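Local coordinates for hypothetical protein ST1066 (Sulfolobus tokodaii, PDB 2PJZ), which probably binds and hydrolyses ATP as the nucleotide-binding subunit of an ABC transporter, perhaps one that moves cobalt, at residues N39-T44 with Y197-N202; I9-K14 with F19-I24; L112-L117 with R164-R169. All coordinates share one frame; numbering follows the deposited sequence.

Contact 1: N39-T44 with Y197-N202; sequences NGSGKT and YFLVGN. With SO4 (sulfate ion), chain C.
Sulfate O3 is gripped by several groups of the loop that wraps the anion. K43 NZ gives the shortest bond to it, 2.7 Å from O3, and the backbone N of the same residue donates to O3 at 3.0 Å; weaker, bent bonds come from the amides of S41 and G42. The lysine chain is bent at its far end (chi3 -49°, chi4 -71°), which folds the ammonium back over the loop instead of letting it run outward. NZ also bonds G37 O, so the ammonium is held by the loop backbone as well as by the anion. The other oxygens are held mainly by backbone amides: G40 N reaches O4 at 2.8 Å in a fairly straight bond (161°), G42 N reaches O1 at 3.0 Å, and T44 N reaches O2 at 3.0 Å. T44 OG1 also lies near O2, with D153 OD1 as a second possible acceptor for its one proton. S41 OG approaches O3, but its main partner is P38 O.

Strand 197-200 meets this loop through L199. Its CD2 methyl sits against the backbone on the side remote from the anion, 3.5 Å from S41 O and 3.6 Å from K43 N. The same methyl touches the lysine stem, with CD2 3.8 Å from K43 CG, the two side chains running obliquely to each other. L199 thus backs the start of helix 43-50 with hydrocarbon, while the strand bonds through its backbone to L36, at the end of the strand leading into the loop. Amides converging with a lysine on a tetrahedral anion, between a strand and a helix whose N-cap is G42, are characteristic of the Walker A P-loop; the sulfate, probably from the crystallisation liquor, occupies a place consistent with a nucleotide phosphate.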
# COMPACT_ATOMS: atom_id res chain seq x y z
N ASN A 39 -0.89 11.65 -4.08
CA ASN A 39 0.20 12.02 -3.22
C ASN A 39 -0.37 13.01 -2.21
O ASN A 39 -1.24 13.83 -2.55
CB ASN A 39 1.40 12.57 -4.01
CG ASN A 39 2.35 11.47 -4.49
OD1 ASN A 39 2.42 10.38 -3.89
ND2 ASN A 39 3.09 11.74 -5.57
N GLY A 40 0.01 12.85 -0.95
CA GLY A 40 -0.45 13.77 0.09
C GLY A 40 -1.75 13.41 0.80
O GLY A 40 -2.16 14.10 1.73
N SER A 41 -2.40 12.32 0.39
CA SER A 41 -3.70 12.00 0.94
C SER A 41 -3.61 11.34 2.35
O SER A 41 -4.61 11.25 3.05
CB SER A 41 -4.49 11.09 -0.01
OG SER A 41 -3.75 9.90 -0.27
N GLY A 42 -2.43 10.88 2.74
CA GLY A 42 -2.26 10.23 4.03
C GLY A 42 -2.08 8.71 3.95
O GLY A 42 -2.06 8.06 5.00
N LYS A 43 -1.94 8.15 2.73
CA LYS A 43 -1.85 6.69 2.55
C LYS A 43 -0.69 6.09 3.34
O LYS A 43 -0.87 5.11 4.06
CB LYS A 43 -1.70 6.28 1.06
CG LYS A 43 -2.71 6.82 0.13
CD LYS A 43 -2.45 6.34 -1.33
CE LYS A 43 -1.00 6.52 -1.79
NZ LYS A 43 -0.66 7.95 -1.99
N THR A 44 0.50 6.69 3.20
CA THR A 44 1.69 6.17 3.80
C THR A 44 1.60 6.31 5.33
O THR A 44 2.01 5.41 6.07
CB THR A 44 2.98 6.86 3.27
OG1 THR A 44 3.11 6.59 1.88
CG2 THR A 44 4.24 6.35 4.01
N TYR A 197 -9.75 0.41 -2.63
CA TYR A 197 -10.41 1.51 -1.97
C TYR A 197 -9.72 2.80 -2.42
O TYR A 197 -8.55 2.78 -2.76
CB TYR A 197 -10.21 1.40 -0.46
CG TYR A 197 -10.93 0.22 0.15
CD1 TYR A 197 -12.15 0.40 0.78
CD2 TYR A 197 -10.39 -1.06 0.07
CE1 TYR A 197 -12.85 -0.67 1.35
CE2 TYR A 197 -11.07 -2.16 0.63
CZ TYR A 197 -12.30 -1.94 1.28
OH TYR A 197 -13.02 -2.97 1.82
N PHE A 198 -10.47 3.89 -2.46
CA PHE A 198 -9.92 5.23 -2.69
C PHE A 198 -9.81 5.98 -1.37
O PHE A 198 -10.76 6.01 -0.60
CB PHE A 198 -10.88 6.02 -3.59
CG PHE A 198 -10.88 5.54 -5.00
CD1 PHE A 198 -10.00 6.10 -5.94
CD2 PHE A 198 -11.75 4.52 -5.40
CE1 PHE A 198 -10.00 5.67 -7.28
CE2 PHE A 198 -11.76 4.09 -6.73
CZ PHE A 198 -10.88 4.65 -7.67
N LEU A 199 -8.66 6.60 -1.12
CA LEU A 199 -8.57 7.56 0.00
C LEU A 199 -8.81 8.93 -0.63
O LEU A 199 -7.88 9.52 -1.18
CB LEU A 199 -7.18 7.47 0.66
CG LEU A 199 -6.93 8.24 1.98
CD1 LEU A 199 -7.95 7.88 3.08
CD2 LEU A 199 -5.55 7.96 2.42
N VAL A 200 -10.06 9.40 -0.54
CA VAL A 200 -10.51 10.74 -1.02
C VAL A 200 -11.73 11.20 -0.23
O VAL A 200 -12.41 10.40 0.38
CB VAL A 200 -10.92 10.75 -2.53
CG1 VAL A 200 -9.70 10.71 -3.42
CG2 VAL A 200 -11.88 9.61 -2.85
N GLY A 201 -12.03 12.49 -0.24
CA GLY A 201 -13.19 12.99 0.49
C GLY A 201 -12.98 12.80 1.97
O GLY A 201 -13.92 12.50 2.73
N ASN A 202 -11.71 12.88 2.37
CA ASN A 202 -11.33 12.69 3.76
C ASN A 202 -11.91 11.35 4.28
O ASN A 202 -12.27 11.20 5.44
CB ASN A 202 -11.74 13.97 4.57
CG ASN A 202 -11.13 15.33 3.98
OD1 ASN A 202 -11.83 16.32 3.80
ND2 ASN A 202 -9.85 15.34 3.69
S SO4 C . 0.53 9.86 0.71
O1 SO4 C . 0.46 10.79 1.86
O2 SO4 C . 1.30 8.67 1.12
O3 SO4 C . -0.78 9.41 0.27
O4 SO4 C . 1.27 10.45 -0.39

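Contact 2: I9-K14 with F19-I24; sequences ITLSGK and FSLENI. With SO4 (sulfate ion), chain F; SO4 (sulfate ion), chain D.
F19 O takes two backbone bonds at once, from L11 N at 2.8 Å and from S12 N at 3.1 Å, the second nearly straight at 165°. Two residues facing one make a classic beta bulge in the hairpin of strands 2-11 and 17-28, part of the antiparallel sheet of the ABC ATPase domain. Both donors lie in the plane of the F19 carbonyl. Beyond the bulge the ladder resumes as F19 N donates to S12 O at 2.8 Å; before it, I9 and L21 form a hydrogen-bonded pair and T10 and S20 a non-hydrogen-bonded one.

T10 and S20 share one face of the sheet, and a sulfate lies over it. E22 turns sharply at chi2 (-74°) and brings its carboxylate back to S20: OE2 accepts from S20 OG at 2.6 Å, on the anti side, a bond less certain because it holds for one of two conformers of the serine. OE2 is also 3.2 Å from sulfate O1, closer than two full negative charges would readily sit, and a proton may be shared there. With an alanine in place of E22, the S20 hydroxyl in this conformer would probably lose its acceptor and be freer to turn. T10 OG1 adds a weak bond to the same sulfate oxygen.

The I9 and L21 side chains lie on the other face, where I9 packs on T45, L46 and A49 of helix 43-50. L11 joins them from the bulge. With chi1 at -178° the F19 ring swings away from its own N and lies alongside the L11 side chain, both pointing the same way. The leucine then serves two partners with one methyl: CD1 touches L21 CG at 3.9 Å and meets the F19 ring at its edge, near the ring plane, 3.8 Å from CE2.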
# COMPACT_ATOMS: atom_id res chain seq x y z
N ILE A 9 -5.59 10.35 12.16
CA ILE A 9 -4.16 10.64 12.23
C ILE A 9 -3.92 12.04 11.70
O ILE A 9 -4.54 12.45 10.72
CB ILE A 9 -3.28 9.66 11.42
CG1 ILE A 9 -3.86 8.23 11.40
CG2 ILE A 9 -1.86 9.70 11.97
CD1 ILE A 9 -3.15 7.27 10.48
N THR A 10 -3.04 12.77 12.36
CA THR A 10 -2.71 14.14 11.91
C THR A 10 -1.74 14.08 10.76
O THR A 10 -0.68 13.43 10.86
CB THR A 10 -2.13 14.94 13.05
OG1 THR A 10 -3.13 15.08 14.07
CG2 THR A 10 -1.65 16.34 12.58
N LEU A 11 -2.09 14.75 9.67
CA LEU A 11 -1.20 14.77 8.51
C LEU A 11 -0.32 15.99 8.48
O LEU A 11 0.79 15.92 7.96
CB LEU A 11 -2.03 14.72 7.21
CG LEU A 11 -2.94 13.51 7.03
CD1 LEU A 11 -3.58 13.51 5.61
CD2 LEU A 11 -2.11 12.21 7.25
N SER A 12 -0.84 17.13 8.92
CA SER A 12 -0.01 18.32 8.99
C SER A 12 -0.44 19.30 10.06
O SER A 12 -1.61 19.32 10.46
CB SER A 12 0.07 19.01 7.62
OG SER A 12 -1.19 19.18 7.06
N GLY A 13 0.48 20.17 10.47
CA GLY A 13 0.10 21.22 11.41
C GLY A 13 0.08 20.71 12.84
O GLY A 13 0.68 19.65 13.15
N LYS A 14 -0.54 21.45 13.74
CA LYS A 14 -0.59 21.01 15.17
C LYS A 14 -1.79 21.61 15.85
O LYS A 14 -2.28 22.68 15.45
CB LYS A 14 0.70 21.48 15.90
CG LYS A 14 0.74 22.99 16.16
CD LYS A 14 2.06 23.42 16.86
CE LYS A 14 1.98 24.90 17.30
NZ LYS A 14 1.71 25.78 16.17
N PHE A 19 -4.39 19.52 9.95
CA PHE A 19 -5.21 18.78 9.01
C PHE A 19 -5.04 17.29 9.32
O PHE A 19 -3.91 16.83 9.44
CB PHE A 19 -4.78 19.00 7.57
CG PHE A 19 -5.65 18.28 6.63
CD1 PHE A 19 -6.94 18.74 6.39
CD2 PHE A 19 -5.23 17.08 6.07
CE1 PHE A 19 -7.79 18.03 5.54
CE2 PHE A 19 -6.07 16.37 5.22
CZ PHE A 19 -7.35 16.83 4.97
N SER A 20 -6.16 16.56 9.41
CA SER A 20 -6.08 15.15 9.78
C SER A 20 -7.03 14.29 8.95
O SER A 20 -7.95 14.80 8.33
CB SER A 20 -6.38 14.97 11.27
OG SER A 20 -7.61 15.59 11.61
N LEU A 21 -6.76 13.00 8.94
CA LEU A 21 -7.72 11.98 8.53
C LEU A 21 -8.53 11.67 9.78
O LEU A 21 -7.98 11.58 10.90
CB LEU A 21 -6.98 10.71 8.11
CG LEU A 21 -6.12 10.79 6.86
CD1 LEU A 21 -5.42 9.47 6.59
CD2 LEU A 21 -7.06 11.09 5.71
N GLU A 22 -9.84 11.54 9.64
CA GLU A 22 -10.65 11.15 10.79
C GLU A 22 -11.63 10.06 10.36
O GLU A 22 -11.92 9.92 9.16
CB GLU A 22 -11.45 12.34 11.36
CG GLU A 22 -10.58 13.51 11.80
CD GLU A 22 -9.81 13.26 13.09
OE1 GLU A 22 -10.13 12.32 13.84
OE2 GLU A 22 -8.88 14.05 13.35
N ASN A 23 -12.12 9.30 11.34
CA ASN A 23 -13.18 8.32 11.12
C ASN A 23 -12.84 7.31 10.01
O ASN A 23 -13.66 6.98 9.13
CB ASN A 23 -14.51 9.05 10.81
CG ASN A 23 -14.80 10.18 11.79
OD1 ASN A 23 -14.94 11.35 11.38
ND2 ASN A 23 -14.87 9.85 13.07
N ILE A 24 -11.59 6.84 10.02
CA ILE A 24 -11.17 5.88 9.02
C ILE A 24 -11.55 4.50 9.51
O ILE A 24 -11.10 4.07 10.58
CB ILE A 24 -9.65 5.94 8.71
CG1 ILE A 24 -9.26 7.35 8.21
CG2 ILE A 24 -9.21 4.79 7.69
CD1 ILE A 24 -9.98 7.85 6.90
S SO4 F . -6.30 12.64 15.95
O1 SO4 F . -6.13 13.72 14.87
O2 SO4 F . -6.13 13.01 17.42
O3 SO4 F . -7.65 12.07 15.84
O4 SO4 F . -5.33 11.58 15.59
S SO4 D . 3.23 28.56 18.59
O1 SO4 D . 3.52 29.99 18.54
O2 SO4 D . 4.46 27.79 18.35
O3 SO4 D . 2.66 28.24 19.90
O4 SO4 D . 2.25 28.26 17.53

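Contact 3: L112-L117 with R164-R169; sequences LKALKL and RHVISR
The flat group at this contact is the A114-L115 peptide, which offers one face to V166; no ring or planar side chain bridges the segments. Both V166 methyls lie over that face, CG1 3.7 Å and CG2 3.8 Å from A114 O. CG1 stands almost directly above the oxygen and CG2 lies further out past it, the valine having CG1 opposite its own N (chi1 173°) and CG2 next to that N. CG1 also touches A114 CB at 3.9 Å, and from its other flank L115 CD2 presses in at 3.5 Å, the leucine crossing the valine at a slant.

The segment 112-117 ends helix 105-114 in a Schellman motif, with L117 N bonding L112 O and K116 at positive phi. This turn belongs to what is probably the helical subdomain of the ABC ATPase, and it packs against helix 161-173, which follows the strand carrying D153. Deeper in, L115 and I167 bring their CD1 methyls to 4.2 Å, a looser touch than that at V166, and both side chains rest on L136 of helix 131-144. On the far side of its helix, R164 points away and forms salt bridges with E184 and D186.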
# COMPACT_ATOMS: atom_id res chain seq x y z
N LEU A 112 16.27 -11.46 -5.17
CA LEU A 112 17.30 -10.52 -5.66
C LEU A 112 17.79 -10.95 -7.06
O LEU A 112 17.87 -10.14 -7.99
CB LEU A 112 18.47 -10.43 -4.69
CG LEU A 112 18.38 -9.68 -3.38
CD1 LEU A 112 19.78 -9.49 -2.82
CD2 LEU A 112 17.69 -8.34 -3.57
N LYS A 113 18.06 -12.25 -7.20
CA LYS A 113 18.48 -12.82 -8.49
C LYS A 113 17.44 -12.66 -9.61
O LYS A 113 17.78 -12.21 -10.71
CB LYS A 113 18.91 -14.28 -8.31
CG LYS A 113 19.40 -14.92 -9.62
CD LYS A 113 19.59 -16.41 -9.47
CE LYS A 113 19.91 -17.03 -10.83
NZ LYS A 113 20.23 -18.49 -10.69
N ALA A 114 16.17 -12.97 -9.33
CA ALA A 114 15.09 -12.70 -10.27
C ALA A 114 14.99 -11.23 -10.67
O ALA A 114 14.65 -10.91 -11.82
CB ALA A 114 13.74 -13.21 -9.74
N LEU A 115 15.34 -10.33 -9.75
CA LEU A 115 15.28 -8.87 -9.98
C LEU A 115 16.54 -8.33 -10.67
O LEU A 115 16.67 -7.11 -10.89
CB LEU A 115 15.08 -8.12 -8.64
CG LEU A 115 13.68 -8.21 -7.99
CD1 LEU A 115 13.71 -7.80 -6.51
CD2 LEU A 115 12.64 -7.39 -8.79
N LYS A 116 17.47 -9.24 -10.99
CA LYS A 116 18.77 -8.88 -11.57
C LYS A 116 19.40 -7.73 -10.79
O LYS A 116 19.81 -6.71 -11.37
CB LYS A 116 18.62 -8.56 -13.06
CG LYS A 116 18.05 -9.71 -13.86
CD LYS A 116 17.63 -9.27 -15.27
CE LYS A 116 16.96 -10.41 -16.04
NZ LYS A 116 17.65 -11.72 -15.79
N LEU A 117 19.41 -7.88 -9.47
CA LEU A 117 20.15 -7.03 -8.56
C LEU A 117 21.29 -7.93 -8.09
O LEU A 117 21.05 -9.04 -7.59
CB LEU A 117 19.30 -6.62 -7.34
CG LEU A 117 18.04 -5.77 -7.51
CD1 LEU A 117 17.31 -5.61 -6.17
CD2 LEU A 117 18.35 -4.41 -8.09
N ARG A 164 9.22 -4.17 -12.13
CA ARG A 164 7.85 -4.07 -11.61
C ARG A 164 7.09 -5.37 -11.78
O ARG A 164 6.34 -5.81 -10.88
CB ARG A 164 7.09 -2.95 -12.29
CG ARG A 164 7.43 -1.56 -11.78
CD ARG A 164 6.72 -0.53 -12.62
NE ARG A 164 6.67 0.76 -11.93
CZ ARG A 164 5.82 1.74 -12.22
NH1 ARG A 164 4.96 1.63 -13.23
NH2 ARG A 164 5.86 2.86 -11.51
N HIS A 165 7.26 -5.99 -12.94
CA HIS A 165 6.65 -7.27 -13.24
C HIS A 165 7.19 -8.41 -12.40
O HIS A 165 6.42 -9.27 -11.95
CB HIS A 165 6.77 -7.57 -14.73
CG HIS A 165 5.70 -6.91 -15.54
ND1 HIS A 165 5.71 -5.55 -15.79
CD2 HIS A 165 4.54 -7.39 -16.05
CE1 HIS A 165 4.62 -5.24 -16.47
NE2 HIS A 165 3.89 -6.33 -16.63
N VAL A 166 8.49 -8.40 -12.17
CA VAL A 166 9.12 -9.40 -11.31
C VAL A 166 8.62 -9.28 -9.85
O VAL A 166 8.18 -10.27 -9.25
CB VAL A 166 10.67 -9.34 -11.40
CG1 VAL A 166 11.30 -10.26 -10.37
CG2 VAL A 166 11.12 -9.78 -12.81
N ILE A 167 8.64 -8.06 -9.30
CA ILE A 167 8.22 -7.87 -7.91
C ILE A 167 6.71 -8.12 -7.73
O ILE A 167 6.29 -8.60 -6.70
CB ILE A 167 8.68 -6.49 -7.34
CG1 ILE A 167 8.70 -6.50 -5.80
CG2 ILE A 167 7.81 -5.35 -7.87
CD1 ILE A 167 9.69 -7.45 -5.20
N SER A 168 5.92 -7.82 -8.76
CA SER A 168 4.48 -8.05 -8.72
C SER A 168 4.18 -9.54 -8.60
O SER A 168 3.26 -9.93 -7.89
CB SER A 168 3.80 -7.49 -9.97
OG SER A 168 2.39 -7.61 -9.89
N ARG A 169 4.97 -10.36 -9.28
CA ARG A 169 4.83 -11.82 -9.20
C ARG A 169 5.05 -12.27 -7.75
O ARG A 169 4.29 -13.08 -7.23
CB ARG A 169 5.75 -12.54 -10.23
CG ARG A 169 5.18 -12.39 -11.70
CD ARG A 169 6.11 -12.72 -12.95
NE ARG A 169 5.42 -12.27 -14.19
CZ ARG A 169 5.93 -11.47 -15.15
NH1 ARG A 169 7.20 -11.07 -15.10
NH2 ARG A 169 5.18 -11.09 -16.20

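Overall arrangement
Contacts 1 and 2 are neighbours, their centres 11 Å apart, and they touch directly. L11 CD1 and L21 CD2 of the hairpin each lie 3.6 Å from S41 O, so the P-loop backbone has hairpin leucines on it as well as L199; N202 ND2 comes to 3.2 Å from F19 CZ. The antiparallel sheet thus packs on the sulfate-holding P-loop. Contact 3 stands apart, across the chain's centre: its centre is about 28 Å from that of contact 1 and 35 Å from that of contact 2, with nearest atoms about 11 and 22 Å away. It joins helices distant from the P-loop sulfate, although its two segments fall in sequence between those of contact 1.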